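Cystathionine beta-lyases/cystathionine gamma-synthases (PDB 5X5H) probably catalyses the pyridoxal-phosphate-dependent joining of O-succinyl-L-homoserine and L-cysteine into cystathionine for methionine biosynthesis. Local coordinates at residues Arg91-Pro96 against Gln222-Glu227; Phe230-Gly233 against Pro237-Ser240. All blocks are in the same frame, centred on the assembly; numbering follows the deposited sequence.

In the fold
Both contacts use helix 222-235, its first turns in contact 1 and its last in contact 2, with centres about 14 Å apart. Contact 1 is partly buried: it sets the helix against the end of helix 82-93, with Ile92, Ile93 and the buried Met224 meeting through methyl groups and the exposed Glu227 at the margin. Contact 2 is buried throughout and folds the loop 237-240 back on the end of the same helix, pressing carbon groups against backbone carbonyls. Met231 of contact 2 also packs on Ile92 of contact 1, CG to CG1 3.9 Å. Only contact 2 lies close to residues of a cofactor site, while both reach the second subunit.

Contact 1: Arg91-Pro96 against Gln222-Glu227; sequences RIILKP and QEMDEE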
loop_
_atom_site.group_PDB
_atom_site.type_symbol
_atom_site.label_atom_id
_atom_site.label_comp_id
_atom_site.label_asym_id
_atom_site.label_seq_id
_atom_site.Cartn_x
_atom_site.Cartn_y
_atom_site.Cartn_z
ATOM N N ARG A 91 -0.653 -29.532 -11.561
ATOM C CA ARG A 91 -1.639 -30.315 -10.836
ATOM C C ARG A 91 -2.879 -30.471 -11.606
ATOM O O ARG A 91 -3.604 -31.433 -11.291
ATOM C CB ARG A 91 -1.837 -29.687 -9.422
ATOM C CG ARG A 91 -0.587 -29.906 -8.609
ATOM C CD ARG A 91 -0.612 -28.928 -7.450
ATOM N NE ARG A 91 -1.363 -29.526 -6.388
ATOM C CZ ARG A 91 -1.589 -28.968 -5.209
ATOM N NH1 ARG A 91 -1.118 -27.776 -4.961
ATOM N NH2 ARG A 91 -2.132 -29.702 -4.268
ATOM N N ILE A 92 -3.208 -29.575 -12.488
ATOM C CA ILE A 92 -4.385 -29.699 -13.357
ATOM C C ILE A 92 -4.106 -30.733 -14.474
ATOM O O ILE A 92 -4.900 -31.616 -14.759
ATOM C CB ILE A 92 -4.756 -28.365 -13.961
ATOM C CG1 ILE A 92 -5.314 -27.487 -12.840
ATOM C CG2 ILE A 92 -5.774 -28.503 -15.091
ATOM C CD1 ILE A 92 -5.402 -26.051 -13.235
ATOM N N ILE A 93 -2.939 -30.626 -15.102
ATOM C CA ILE A 93 -2.650 -31.379 -16.319
ATOM C C ILE A 93 -2.193 -32.781 -15.959
ATOM O O ILE A 93 -2.482 -33.703 -16.782
ATOM C CB ILE A 93 -1.631 -30.625 -17.147
ATOM C CG1 ILE A 93 -2.259 -29.360 -17.701
ATOM C CG2 ILE A 93 -1.160 -31.475 -18.383
ATOM C CD1 ILE A 93 -1.364 -28.425 -18.429
ATOM N N LEU A 94 -1.509 -32.983 -14.881
ATOM C CA LEU A 94 -0.856 -34.269 -14.555
ATOM C C LEU A 94 -1.599 -34.902 -13.371
ATOM O O LEU A 94 -2.209 -34.215 -12.488
ATOM C CB LEU A 94 0.542 -34.003 -14.086
ATOM C CG LEU A 94 1.456 -33.307 -15.100
ATOM C CD1 LEU A 94 2.708 -32.815 -14.495
ATOM C CD2 LEU A 94 1.802 -34.164 -16.316
ATOM N N LYS A 95 -1.481 -36.224 -13.310
ATOM C CA LYS A 95 -1.789 -37.089 -12.179
ATOM C C LYS A 95 -0.762 -38.171 -12.029
ATOM O O LYS A 95 0.061 -38.321 -12.964
ATOM C CB LYS A 95 -3.220 -37.728 -12.430
ATOM C CG LYS A 95 -4.356 -36.732 -12.504
ATOM C CD LYS A 95 -4.547 -35.975 -11.172
ATOM C CE LYS A 95 -5.554 -34.805 -11.315
ATOM N NZ LYS A 95 -5.115 -33.769 -12.285
ATOM N N PRO A 96 -0.747 -38.912 -10.919
ATOM C CA PRO A 96 0.185 -40.080 -10.841
ATOM C C PRO A 96 0.078 -40.974 -12.081
ATOM O O PRO A 96 -0.989 -41.174 -12.646
ATOM C CB PRO A 96 -0.284 -40.805 -9.601
ATOM C CG PRO A 96 -0.901 -39.647 -8.736
ATOM C CD PRO A 96 -1.646 -38.894 -9.719
ATOM N N GLN A 222 -11.854 -22.992 -22.181
ATOM C CA GLN A 222 -12.711 -22.669 -21.066
ATOM C C GLN A 222 -12.652 -23.704 -19.952
ATOM O O GLN A 222 -12.791 -23.334 -18.799
ATOM C CB GLN A 222 -14.178 -22.558 -21.584
ATOM C CG GLN A 222 -15.202 -21.994 -20.605
ATOM C CD GLN A 222 -16.563 -21.912 -21.311
ATOM O OE1 GLN A 222 -17.161 -22.951 -21.672
ATOM N NE2 GLN A 222 -17.018 -20.693 -21.565
ATOM N N GLU A 223 -12.511 -24.973 -20.245
ATOM C CA GLU A 223 -12.343 -26.036 -19.229
ATOM C C GLU A 223 -11.104 -25.816 -18.392
ATOM O O GLU A 223 -11.138 -26.004 -17.201
ATOM C CB GLU A 223 -12.425 -27.488 -19.756
ATOM C CG GLU A 223 -13.896 -27.706 -20.082
ATOM C CD GLU A 223 -14.296 -29.078 -20.476
ATOM O OE1 GLU A 223 -13.461 -30.024 -20.479
ATOM O OE2 GLU A 223 -15.497 -29.138 -20.772
ATOM N N MET A 224 -10.004 -25.472 -19.062
ATOM C CA MET A 224 -8.816 -25.096 -18.367
ATOM C C MET A 224 -9.012 -23.881 -17.495
ATOM O O MET A 224 -8.612 -23.873 -16.325
ATOM C CB MET A 224 -7.666 -24.939 -19.310
ATOM C CG MET A 224 -6.443 -24.413 -18.606
ATOM S SD MET A 224 -4.905 -24.807 -19.452
ATOM C CE MET A 224 -4.815 -26.558 -18.943
ATOM N N ASP A 225 -9.740 -22.882 -17.921
ATOM C CA ASP A 225 -10.055 -21.704 -17.103
ATOM C C ASP A 225 -10.853 -22.102 -15.880
ATOM O O ASP A 225 -10.558 -21.717 -14.743
ATOM C CB ASP A 225 -10.802 -20.639 -17.852
ATOM C CG ASP A 225 -11.106 -19.452 -16.952
ATOM O OD1 ASP A 225 -10.119 -18.776 -16.600
ATOM O OD2 ASP A 225 -12.278 -19.201 -16.608
ATOM N N GLU A 226 -11.838 -23.023 -16.075
ATOM C CA GLU A 226 -12.610 -23.488 -14.918
ATOM C C GLU A 226 -11.725 -24.213 -13.903
ATOM O O GLU A 226 -11.919 -24.053 -12.700
ATOM C CB GLU A 226 -13.748 -24.463 -15.391
ATOM C CG GLU A 226 -14.879 -23.760 -16.084
ATOM C CD GLU A 226 -15.780 -24.761 -16.849
ATOM O OE1 GLU A 226 -15.532 -26.009 -16.933
ATOM O OE2 GLU A 226 -16.655 -24.209 -17.541
ATOM N N GLU A 227 -10.807 -25.077 -14.337
ATOM C CA GLU A 227 -9.935 -25.814 -13.419
ATOM C C GLU A 227 -8.941 -24.804 -12.763
ATOM O O GLU A 227 -8.682 -24.968 -11.569
ATOM C CB GLU A 227 -9.148 -26.893 -14.157
ATOM C CG GLU A 227 -10.018 -28.043 -14.724
ATOM C CD GLU A 227 -10.947 -28.535 -13.621
ATOM O OE1 GLU A 227 -10.455 -28.923 -12.518
ATOM O OE2 GLU A 227 -12.195 -28.374 -13.772
#
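Lys95 NZ, held by two backbone carbonyls of its own segment and, in this crystal, by a glycerol probably from the crystallisation liquor, folds back over the helix end that presents Ile92 to Glu227. Its bond to Arg91 O is 3.0 Å long, with a C=O...N angle of 145°. The bond to Leu94 O measures 2.9 Å, but there the ammonium stands above the carbonyl plane, 51° out of it, so charge attraction probably counts for more than lone-pair direction. Leu94 is the first residue to leave helical backbone angles, and the positive end group would be well placed to offset the partial negative charge of the helix terminus.

Across the interface the touching is apolar, by methyl and methylene groups, with one methyl also resting on a peptide carbonyl. The backbones come nearest at Ile92 and Glu227, whose CA atoms are 6.8 Å apart. Ile92 meets its partner with two branches: CG2 packs 3.9 Å from Glu227 CB, while CD1 lies 3.8 Å from both Glu227 C and Glu227 O. Glu227 contributes its CB and its carbonyl group, and its chain bends about the CB-CG bond.

Deeper in, the tip of Met224 does the touching. Its CG is anti to the backbone N (chi1 174°), and a bend about the CG-SD bond brings the terminal methyl across to the end of Ile93, where CE lies 4.0 Å from both CD1 and CG1. The same methyl is only loosely placed against Ile92, CE to CG2 being 4.4 Å.

The contact thus joins two helices of the seven-stranded cofactor domain of a fold-type I enzyme, away from the annotated sites. Arg91 NH2 pairs with Asp87 of the second subunit, Ile93 rests on Leu146 of strand 144-150, and Asp225 forms a salt bridge to Arg77 of strand 75-79.

Contact 2: Phe230-Gly233 against Pro237-Ser240; sequences FMQG and PIPS
Ile238 presses its CG2 methyl into the angle between the backbone and the side chain of Gln232, and this is the tight part of the contact. CG2 is 3.5 Å from Gln232 O and 3.7 Å from Gln232 CG, so one branch touches both. The torsion explains which branch: CG1 stands between the backbone N and the carbonyl carbon (chi1 58°), which puts CG2 anti to the carbonyl carbon and leaves the longer arm leading elsewhere. Gln232 runs at about a right angle to the isoleucine, its CG anti to the backbone N (chi1 -166°) and the chain extended beyond it. Its amide is held outside the contact, NE2 donating to Glu64 OE2 and to Ala78 O, and two acceptors on one nitrogen should fix the rotation of the group.

The looser part lies at Pro237, although it too is buried. Its CD approaches two successive carbonyl oxygens at longer range, 4.0 Å from Gln232 O and 4.1 Å from Met231 O. The side chain of Met231 leads away from the loop. Pro237 also meets Pro237 of the second subunit, so this side is buried, partly by that subunit.

The side chain of Ile238 comes about 4 Å from that of Arg54, nearest atom to nearest atom, and Arg54 NH2 bonds to Gly233 O. Arg54 belongs to a pyridoxal phosphate site whose ligand is not bound to this chain, consistent with cofactor sites shared between subunits in this family. With methyl and methylene carbons set against carbonyl oxygens and one another, the contact itself supplies shape rather than directional bonds; the polar anchoring of Gln232 and Gly233 comes from residues beyond the two segments.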
loop_
_atom_site.group_PDB
_atom_site.type_symbol
_atom_site.label_atom_id
_atom_site.label_comp_id
_atom_site.label_asym_id
_atom_site.label_seq_id
_atom_site.Cartn_x
_atom_site.Cartn_y
_atom_site.Cartn_z
ATOM N N PHE A 230 -10.933 -23.166 -10.073
ATOM C CA PHE A 230 -11.175 -24.107 -9.034
ATOM C C PHE A 230 -9.956 -24.195 -8.169
ATOM O O PHE A 230 -10.024 -24.159 -6.930
ATOM C CB PHE A 230 -11.516 -25.486 -9.606
ATOM C CG PHE A 230 -11.583 -26.560 -8.566
ATOM C CD1 PHE A 230 -12.742 -26.671 -7.813
ATOM C CD2 PHE A 230 -10.469 -27.324 -8.196
ATOM C CE1 PHE A 230 -12.811 -27.617 -6.779
ATOM C CE2 PHE A 230 -10.556 -28.251 -7.155
ATOM C CZ PHE A 230 -11.704 -28.360 -6.454
ATOM N N MET A 231 -8.771 -24.273 -8.772
ATOM C CA MET A 231 -7.583 -24.423 -7.982
ATOM C C MET A 231 -7.119 -23.120 -7.293
ATOM O O MET A 231 -6.566 -23.148 -6.176
ATOM C CB MET A 231 -6.413 -24.975 -8.867
ATOM C CG MET A 231 -6.677 -26.320 -9.384
ATOM S SD MET A 231 -6.726 -27.674 -8.202
ATOM C CE MET A 231 -5.006 -28.174 -8.258
ATOM N N GLN A 232 -7.323 -22.002 -7.974
ATOM C CA GLN A 232 -7.046 -20.711 -7.389
ATOM C C GLN A 232 -7.742 -20.628 -6.036
ATOM O O GLN A 232 -7.146 -20.272 -5.013
ATOM C CB GLN A 232 -7.565 -19.629 -8.386
ATOM C CG GLN A 232 -7.056 -18.239 -8.088
ATOM C CD GLN A 232 -7.606 -17.282 -9.078
ATOM O OE1 GLN A 232 -8.791 -17.285 -9.324
ATOM N NE2 GLN A 232 -6.807 -16.391 -9.607
ATOM N N GLY A 233 -9.040 -20.905 -5.983
ATOM C CA GLY A 233 -9.857 -20.823 -4.809
ATOM C C GLY A 233 -9.633 -22.003 -3.888
ATOM O O GLY A 233 -9.634 -21.943 -2.637
ATOM N N PRO A 237 -3.263 -20.155 -3.724
ATOM C CA PRO A 237 -2.057 -19.340 -3.939
ATOM C C PRO A 237 -2.429 -18.085 -4.674
ATOM O O PRO A 237 -2.011 -17.919 -5.875
ATOM C CB PRO A 237 -1.164 -20.275 -4.689
ATOM C CG PRO A 237 -2.030 -21.051 -5.532
ATOM C CD PRO A 237 -3.290 -21.244 -4.725
ATOM N N ILE A 238 -3.196 -17.257 -4.033
ATOM C CA ILE A 238 -3.741 -16.086 -4.705
ATOM C C ILE A 238 -2.900 -14.841 -4.398
ATOM O O ILE A 238 -2.302 -14.686 -3.301
ATOM C CB ILE A 238 -5.154 -15.776 -4.286
ATOM C CG1 ILE A 238 -5.344 -15.526 -2.758
ATOM C CG2 ILE A 238 -6.057 -16.942 -4.730
ATOM C CD1 ILE A 238 -6.370 -14.432 -2.643
ATOM N N PRO A 239 -2.794 -13.885 -5.364
ATOM C CA PRO A 239 -2.041 -12.651 -5.114
ATOM C C PRO A 239 -2.796 -11.747 -4.152
ATOM O O PRO A 239 -4.027 -11.793 -4.041
ATOM C CB PRO A 239 -1.981 -11.990 -6.486
ATOM C CG PRO A 239 -3.003 -12.620 -7.247
ATOM C CD PRO A 239 -3.487 -13.855 -6.625
ATOM N N SER A 240 -2.069 -10.916 -3.441
ATOM C CA SER A 240 -2.635 -9.766 -2.741
ATOM C C SER A 240 -3.281 -8.783 -3.703
ATOM O O SER A 240 -2.832 -8.584 -4.869
ATOM C CB SER A 240 -1.432 -8.991 -2.127
ATOM O OG SER A 240 -1.790 -7.772 -1.577
#